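PDB 6SL9: enoyl-CoA hydratase/carnithine racemase from Thermus thermophilus JL-18, which probably acts as a crotonase-family isomerase of phenylacetic acid catabolism, forming oxepin-CoA, and is also linked to tropodithietic acid metabolism. Local coordinates for residues 20-25 with 55-60; 51-56 with 99-104. All coordinates share one frame; numbering follows the deposited sequence.

Contact 1. Residues 20-25 with 55-60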
ATOM      1  N   ASN A  20       9.789 -30.710   5.122  1.00 13.32           N
ATOM      2  CA  ASN A  20       9.655 -32.185   5.028  1.00 12.39           C
ATOM      3  C   ASN A  20       9.195 -32.767   6.364  1.00 13.07           C
ATOM      4  O   ASN A  20       9.907 -33.553   6.998  1.00 15.01           O
ATOM      5  CB  ASN A  20      10.975 -32.795   4.584  1.00 13.79           C
ATOM      6  CG  ASN A  20      10.825 -34.268   4.315  1.00 14.87           C
ATOM      7  OD1 ASN A  20       9.778 -34.675   3.805  1.00 15.95           O
ATOM      8  ND2 ASN A  20      11.874 -35.045   4.592  1.00 14.37           N
ATOM      9  N   ARG A  21       7.960 -32.452   6.723  1.00 13.43           N
ATOM     10  CA  ARG A  21       7.216 -33.161   7.771  1.00 13.68           C
ATOM     11  C   ARG A  21       5.830 -33.462   7.243  1.00 13.64           C
ATOM     12  O   ARG A  21       4.807 -33.000   7.786  1.00 14.54           O
ATOM     13  CB  ARG A  21       7.067 -32.311   9.008  1.00 18.83           C
ATOM     14  CG  ARG A  21       8.229 -31.973   9.902  1.00 29.13           C
ATOM     15  CD  ARG A  21       7.519 -31.407  11.160  1.00 35.77           C
ATOM     16  NE  ARG A  21       6.882 -32.381  12.061  1.00 38.23           N
ATOM     17  CZ  ARG A  21       6.206 -32.083  13.169  1.00 37.84           C
ATOM     18  NH1 ARG A  21       5.996 -30.837  13.527  1.00 27.65           N
ATOM     19  NH2 ARG A  21       5.704 -33.014  13.933  1.00 52.05           N
ATOM     20  N   PRO A  22       5.740 -34.227   6.144  1.00 14.65           N
ATOM     21  CA  PRO A  22       4.459 -34.276   5.437  1.00 16.22           C
ATOM     22  C   PRO A  22       3.306 -34.903   6.215  1.00 19.09           C
ATOM     23  O   PRO A  22       2.146 -34.525   6.003  1.00 22.41           O
ATOM     24  CB  PRO A  22       4.794 -35.050   4.158  1.00 17.55           C
ATOM     25  CG  PRO A  22       6.047 -35.849   4.526  1.00 17.70           C
ATOM     26  CD  PRO A  22       6.821 -34.873   5.410  1.00 15.01           C
ATOM     27  N   GLU A  23       3.652 -35.813   7.106  1.00 21.46           N
ATOM     28  CA  GLU A  23       2.681 -36.508   7.978  1.00 26.78           C
ATOM     29  C   GLU A  23       2.004 -35.538   8.941  1.00 25.69           C
ATOM     30  O   GLU A  23       0.913 -35.839   9.455  1.00 30.09           O
ATOM     31  CB  GLU A  23       3.359 -37.640   8.772  1.00 32.11           C
ATOM     32  CG  GLU A  23       4.398 -37.163   9.827  1.00 41.19           C
ATOM     33  CD  GLU A  23       5.882 -36.889   9.514  1.00 40.66           C
ATOM     34  OE1 GLU A  23       6.253 -36.592   8.381  1.00 22.35           O
ATOM     35  OE2 GLU A  23       6.681 -36.931  10.476  1.00 55.96           O
ATOM     36  N   LYS A  24       2.604 -34.391   9.194  1.00 18.35           N
ATOM     37  CA  LYS A  24       2.032 -33.307  10.031  1.00 17.45           C
ATOM     38  C   LYS A  24       1.835 -32.033   9.190  1.00 14.42           C
ATOM     39  O   LYS A  24       1.857 -30.941   9.772  1.00 15.83           O
ATOM     40  CB  LYS A  24       2.948 -33.087  11.242  1.00 23.45           C
ATOM     41  CG  LYS A  24       2.961 -34.198  12.282  1.00 30.02           C
ATOM     42  CD  LYS A  24       1.735 -34.138  13.204  1.00 47.51           C
ATOM     43  CE  LYS A  24       1.227 -35.473  13.730  1.00 57.09           C
ATOM     44  NZ  LYS A  24       2.321 -36.434  13.992  1.00 60.66           N
ATOM     45  N   LEU A  25       1.674 -32.179   7.874  1.00 13.55           N
ATOM     46  CA  LEU A  25       1.395 -31.020   6.990  1.00 13.29           C
ATOM     47  C   LEU A  25       2.490 -29.971   7.139  1.00 11.53           C
ATOM     48  O   LEU A  25       2.247 -28.768   7.038  1.00 12.53           O
ATOM     49  CB  LEU A  25       0.007 -30.463   7.268  1.00 15.30           C
ATOM     50  CG  LEU A  25      -1.127 -31.465   7.159  1.00 18.38           C
ATOM     51  CD1 LEU A  25      -2.442 -30.763   7.511  1.00 22.92           C
ATOM     52  CD2 LEU A  25      -1.176 -32.169   5.786  1.00 20.59           C
ATOM     53  N   THR A  55       9.662 -24.961  -1.167  1.00 10.88           N
ATOM     54  CA  THR A  55       8.384 -25.661  -1.369  1.00 11.35           C
ATOM     55  C   THR A  55       8.135 -26.614  -0.202  1.00 11.07           C
ATOM     56  O   THR A  55       8.977 -26.726   0.683  1.00 11.80           O
ATOM     57  CB  THR A  55       8.391 -26.343  -2.736  1.00 12.94           C
ATOM     58  OG1 THR A  55       7.031 -26.627  -3.096  1.00 12.80           O
ATOM     59  CG2 THR A  55       9.226 -27.602  -2.790  1.00 13.54           C
ATOM     60  N   GLY A  56       6.995 -27.298  -0.233  1.00 12.05           N
ATOM     61  CA  GLY A  56       6.653 -28.291   0.789  1.00 11.89           C
ATOM     62  C   GLY A  56       6.542 -29.684   0.201  1.00 12.04           C
ATOM     63  O   GLY A  56       6.175 -29.875  -0.959  1.00 13.67           O
ATOM     64  N   ALA A  57       6.772 -30.666   1.047  1.00 12.06           N
ATOM     65  CA  ALA A  57       6.530 -32.077   0.713  1.00 12.62           C
ATOM     66  C   ALA A  57       5.090 -32.456   1.000  1.00 12.94           C
ATOM     67  O   ALA A  57       4.531 -31.987   1.947  1.00 14.04           O
ATOM     68  CB  ALA A  57       7.434 -32.973   1.516  1.00 14.79           C
ATOM     69  N   GLY A  58       4.583 -33.404   0.242  1.00 17.38           N
ATOM     70  CA  GLY A  58       3.257 -33.935   0.550  1.00 18.15           C
ATOM     71  C   GLY A  58       2.143 -33.003   0.123  1.00 17.73           C
ATOM     72  O   GLY A  58       2.324 -32.166  -0.806  1.00 19.93           O
ATOM     73  N   ARG A  59       1.017 -33.074   0.808  1.00 19.23           N
ATOM     74  CA  ARG A  59      -0.155 -32.366   0.291  1.00 21.52           C
ATOM     75  C   ARG A  59      -0.150 -30.892   0.687  1.00 18.80           C
ATOM     76  O   ARG A  59      -0.889 -30.123   0.073  1.00 22.95           O
ATOM     77  CB  ARG A  59      -1.454 -33.047   0.705  1.00 23.68           C
ATOM     78  CG  ARG A  59      -1.990 -32.751   2.100  1.00 27.05           C
ATOM     79  CD  ARG A  59      -3.313 -33.466   2.352  1.00 32.14           C
ATOM     80  NE  ARG A  59      -3.826 -33.315   3.711  1.00 31.57           N
ATOM     81  CZ  ARG A  59      -4.515 -32.251   4.141  1.00 33.15           C
ATOM     82  NH1 ARG A  59      -4.798 -31.261   3.303  1.00 39.66           N
ATOM     83  NH2 ARG A  59      -4.905 -32.183   5.409  1.00 40.62           N
ATOM     84  N   ALA A  60       0.578 -30.497   1.739  1.00 18.50           N
ATOM     85  CA  ALA A  60       0.629 -29.111   2.221  1.00 15.12           C
ATOM     86  C   ALA A  60       1.921 -28.420   1.839  1.00 13.17           C
ATOM     87  O   ALA A  60       2.969 -29.048   1.708  1.00 13.79           O
ATOM     88  CB  ALA A  60       0.497 -29.106   3.705  1.00 19.78           C
TER
HETATM   89  O   HOH W   1       2.270 -32.078   3.623  1.00 16.64           O
HETATM   90  O   HOH W   2       0.912 -35.023   3.007  1.00 26.04           O

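Contact 2. Residues 51-56 with 99-104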
ATOM      1  N   ALA A  51      20.255 -18.535  -6.604  1.00 11.01           N
ATOM      2  CA  ALA A  51      18.820 -18.392  -6.312  1.00 10.44           C
ATOM      3  C   ALA A  51      18.391 -19.528  -5.410  1.00 11.09           C
ATOM      4  O   ALA A  51      19.043 -20.584  -5.416  1.00 11.70           O
ATOM      5  CB  ALA A  51      18.005 -18.399  -7.586  1.00 11.45           C
ATOM      6  N   LEU A  52      17.319 -19.337  -4.663  1.00 11.08           N
ATOM      7  CA  LEU A  52      16.734 -20.379  -3.810  1.00 10.92           C
ATOM      8  C   LEU A  52      15.282 -20.598  -4.223  1.00 11.12           C
ATOM      9  O   LEU A  52      14.624 -19.673  -4.722  1.00 11.15           O
ATOM     10  CB  LEU A  52      16.835 -19.955  -2.353  1.00 11.69           C
ATOM     11  CG  LEU A  52      18.219 -20.042  -1.700  1.00 13.41           C
ATOM     12  CD1 LEU A  52      19.079 -18.861  -2.107  1.00 15.96           C
ATOM     13  CD2 LEU A  52      18.115 -20.082  -0.204  1.00 15.31           C
ATOM     14  N   LEU A  53      14.836 -21.834  -3.997  1.00 11.32           N
ATOM     15  CA  LEU A  53      13.443 -22.231  -4.268  1.00 10.56           C
ATOM     16  C   LEU A  53      12.952 -22.950  -3.003  1.00 10.75           C
ATOM     17  O   LEU A  53      13.603 -23.918  -2.588  1.00 12.27           O
ATOM     18  CB  LEU A  53      13.366 -23.162  -5.468  1.00 12.26           C
ATOM     19  CG  LEU A  53      12.009 -23.779  -5.824  1.00 14.88           C
ATOM     20  CD1 LEU A  53      10.921 -22.767  -6.005  1.00 16.57           C
ATOM     21  CD2 LEU A  53      12.188 -24.632  -7.082  1.00 18.01           C
ATOM     22  N   LEU A  54      11.811 -22.550  -2.443  1.00 10.86           N
ATOM     23  CA  LEU A  54      11.235 -23.149  -1.233  1.00 10.63           C
ATOM     24  C   LEU A  54       9.878 -23.727  -1.588  1.00 10.48           C
ATOM     25  O   LEU A  54       9.037 -23.024  -2.170  1.00 11.45           O
ATOM     26  CB  LEU A  54      11.123 -22.047  -0.158  1.00 11.15           C
ATOM     27  CG  LEU A  54      10.464 -22.504   1.158  1.00 12.31           C
ATOM     28  CD1 LEU A  54      11.293 -23.574   1.866  1.00 13.42           C
ATOM     29  CD2 LEU A  54      10.299 -21.282   2.054  1.00 14.47           C
ATOM     30  N   THR A  55       9.662 -24.961  -1.167  1.00 10.88           N
ATOM     31  CA  THR A  55       8.384 -25.661  -1.369  1.00 11.35           C
ATOM     32  C   THR A  55       8.135 -26.614  -0.202  1.00 11.07           C
ATOM     33  O   THR A  55       8.977 -26.726   0.683  1.00 11.80           O
ATOM     34  CB  THR A  55       8.391 -26.343  -2.736  1.00 12.94           C
ATOM     35  OG1 THR A  55       7.031 -26.627  -3.096  1.00 12.80           O
ATOM     36  CG2 THR A  55       9.226 -27.602  -2.790  1.00 13.54           C
ATOM     37  N   GLY A  56       6.995 -27.298  -0.233  1.00 12.05           N
ATOM     38  CA  GLY A  56       6.653 -28.291   0.789  1.00 11.89           C
ATOM     39  C   GLY A  56       6.542 -29.684   0.201  1.00 12.04           C
ATOM     40  O   GLY A  56       6.175 -29.875  -0.959  1.00 13.67           O
ATOM     41  N   VAL A  99      12.379 -17.909  -4.785  1.00 10.18           N
ATOM     42  CA  VAL A  99      11.106 -18.310  -5.402  1.00  9.91           C
ATOM     43  C   VAL A  99      10.422 -19.224  -4.405  1.00  9.71           C
ATOM     44  O   VAL A  99      11.062 -20.107  -3.831  1.00 10.95           O
ATOM     45  CB  VAL A  99      11.346 -19.046  -6.731  1.00 10.91           C
ATOM     46  CG1 VAL A  99      10.065 -19.554  -7.328  1.00 11.69           C
ATOM     47  CG2 VAL A  99      12.068 -18.168  -7.739  1.00 12.16           C
ATOM     48  N   VAL A 100       9.098 -19.044  -4.213  1.00  9.80           N
ATOM     49  CA  VAL A 100       8.295 -19.991  -3.384  1.00 10.09           C
ATOM     50  C   VAL A 100       7.310 -20.698  -4.300  1.00  9.84           C
ATOM     51  O   VAL A 100       6.647 -20.007  -5.093  1.00 11.61           O
ATOM     52  CB  VAL A 100       7.613 -19.242  -2.238  1.00 10.23           C
ATOM     53  CG1 VAL A 100       6.523 -20.090  -1.597  1.00 15.07           C
ATOM     54  CG2 VAL A 100       8.624 -18.838  -1.206  1.00 11.08           C
ATOM     55  N   ALA A 101       7.182 -22.001  -4.147  1.00 10.16           N
ATOM     56  CA  ALA A 101       6.219 -22.841  -4.883  1.00 10.25           C
ATOM     57  C   ALA A 101       5.244 -23.403  -3.853  1.00 11.31           C
ATOM     58  O   ALA A 101       5.575 -24.316  -3.090  1.00 10.89           O
ATOM     59  CB  ALA A 101       6.930 -23.912  -5.633  1.00 12.31           C
ATOM     60  N   VAL A 102       4.038 -22.827  -3.812  1.00 10.77           N
ATOM     61  CA  VAL A 102       2.998 -23.203  -2.835  1.00 11.34           C
ATOM     62  C   VAL A 102       2.195 -24.394  -3.388  1.00 11.66           C
ATOM     63  O   VAL A 102       1.348 -24.225  -4.255  1.00 12.03           O
ATOM     64  CB  VAL A 102       2.109 -22.037  -2.424  1.00 11.41           C
ATOM     65  CG1 VAL A 102       1.179 -22.451  -1.308  1.00 12.43           C
ATOM     66  CG2 VAL A 102       2.927 -20.832  -1.968  1.00 12.71           C
ATOM     67  N   ASN A 103       2.547 -25.593  -2.926  1.00 12.13           N
ATOM     68  CA  ASN A 103       2.023 -26.860  -3.444  1.00 12.11           C
ATOM     69  C   ASN A 103       0.723 -27.285  -2.808  1.00 12.65           C
ATOM     70  O   ASN A 103       0.066 -28.190  -3.335  1.00 16.91           O
ATOM     71  CB  ASN A 103       3.076 -27.951  -3.285  1.00 12.71           C
ATOM     72  CG  ASN A 103       3.481 -28.115  -1.842  1.00 12.86           C
ATOM     73  OD1 ASN A 103       4.103 -27.212  -1.267  1.00 12.83           O
ATOM     74  ND2 ASN A 103       3.059 -29.229  -1.236  1.00 14.55           N
ATOM     75  N   GLY A 104       0.320 -26.660  -1.725  1.00 11.91           N
ATOM     76  CA  GLY A 104      -0.908 -27.037  -1.004  1.00 12.40           C
ATOM     77  C   GLY A 104      -1.227 -26.001   0.043  1.00 12.59           C
ATOM     78  O   GLY A 104      -0.913 -24.828  -0.115  1.00 15.04           O
TER

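Contact 1. Residues 20-25 with 55-60
Asn20 meets Ala57 at the start of the contact, its amide oxygen OD1 lying 3.7 Å from the methyl CB of Ala57. With CG anti to the backbone N (chi1 -173°), the amide swings OD1 to that methyl, and its other end, ND2, is hydrogen-bonded to Asn2. Pro22 comes next and points its CB toward residues 55-60, with CB 4.3 Å from CB of Ala57 and 4.1 Å from CA of Gly58. Gly58 suits this place because its phi is positive and because a CB would run into the proline ring. No direct hydrogen bond joins the segments; two waters supply the polar links. Water 1 donates to Ala57 O at 2.8 Å and weakly to Pro22 O, and accepts from Ala60 N. Water 2 donates to the same Pro22 O and accepts from Arg59 N at 2.9 Å. Leu25 closes the contact: its CB packs 3.8 Å from CB of Ala60, a residue small enough to let the loop come close, while CD2 sits over one face of the Arg59 guanidinium, 3.3 Å above its plane and off-centre. The Arg59 chain, extended from CG to NE, carries its flat group across the leucine methyls. The whole is a water-bridged pairing of two loops that follow neighbouring parallel strands, 14-19 and 51-56, at their C-terminal ends in the crotonase fold.

Contact 2. Residues 51-56 with 99-104
Neighbouring parallel strands of the central crotonase sheet, 51-56 and 98-102, meet here through Leu52, Leu54, Val99 and Ala101. Val99 N donates to Leu52 O almost straight (176°), Leu54 N to Val99 O at 2.9 Å, and Ala101 N to Leu54 O at 2.9 Å. On one face CD1 of Leu53 reaches across to CG1 of Val99 at 3.6 Å and to the small CB of Ala101, beneath helix 186-197; on the other, CB of Leu54 faces CG2 of Val100 at 4.2 Å. Such apolar side chains, most of them branched, suit a buried sheet. At the C-terminal end side chains take over the bonding. Thr55, with OG1 anti to its backbone N (chi1 -161°), gives its hydroxyl proton to Ala101 O at 2.7 Å. Asn103 OD1 accepts Gly56 N at 3.1 Å, the donor lying well above the amide plane in a bent bond (137°), while its ND2 bonds Ala60 O. An alanine in place of Asn103 would probably leave Gly56 N and Ala60 O without these mates and open a gap beside Gly56. The chemistry implies that, as the strands part, a hydroxyl and an amide carry on the polar pairing begun by the backbone.

How the contacts relate
Contact 2 lies in the core of the chain and contact 1 at its surface, their centres about 12 Å apart. Both use strand 51-56 and share Thr55 and Gly56; contact 1 starts on the last residues of the strand that contact 2 uses. Within the sheet, segments 51-56 and 99-104 are joined by direct backbone bonds and close apolar packing; beyond it, segments 20-25 and 55-60 rely on bridging waters, small residues and the flat end of an arginine, in keeping with a partly exposed site. Asn103 joins the two contacts, since its amide serves both strand 51-56 and, at Ala60, the loop that contact 1 packs against residues 20-25.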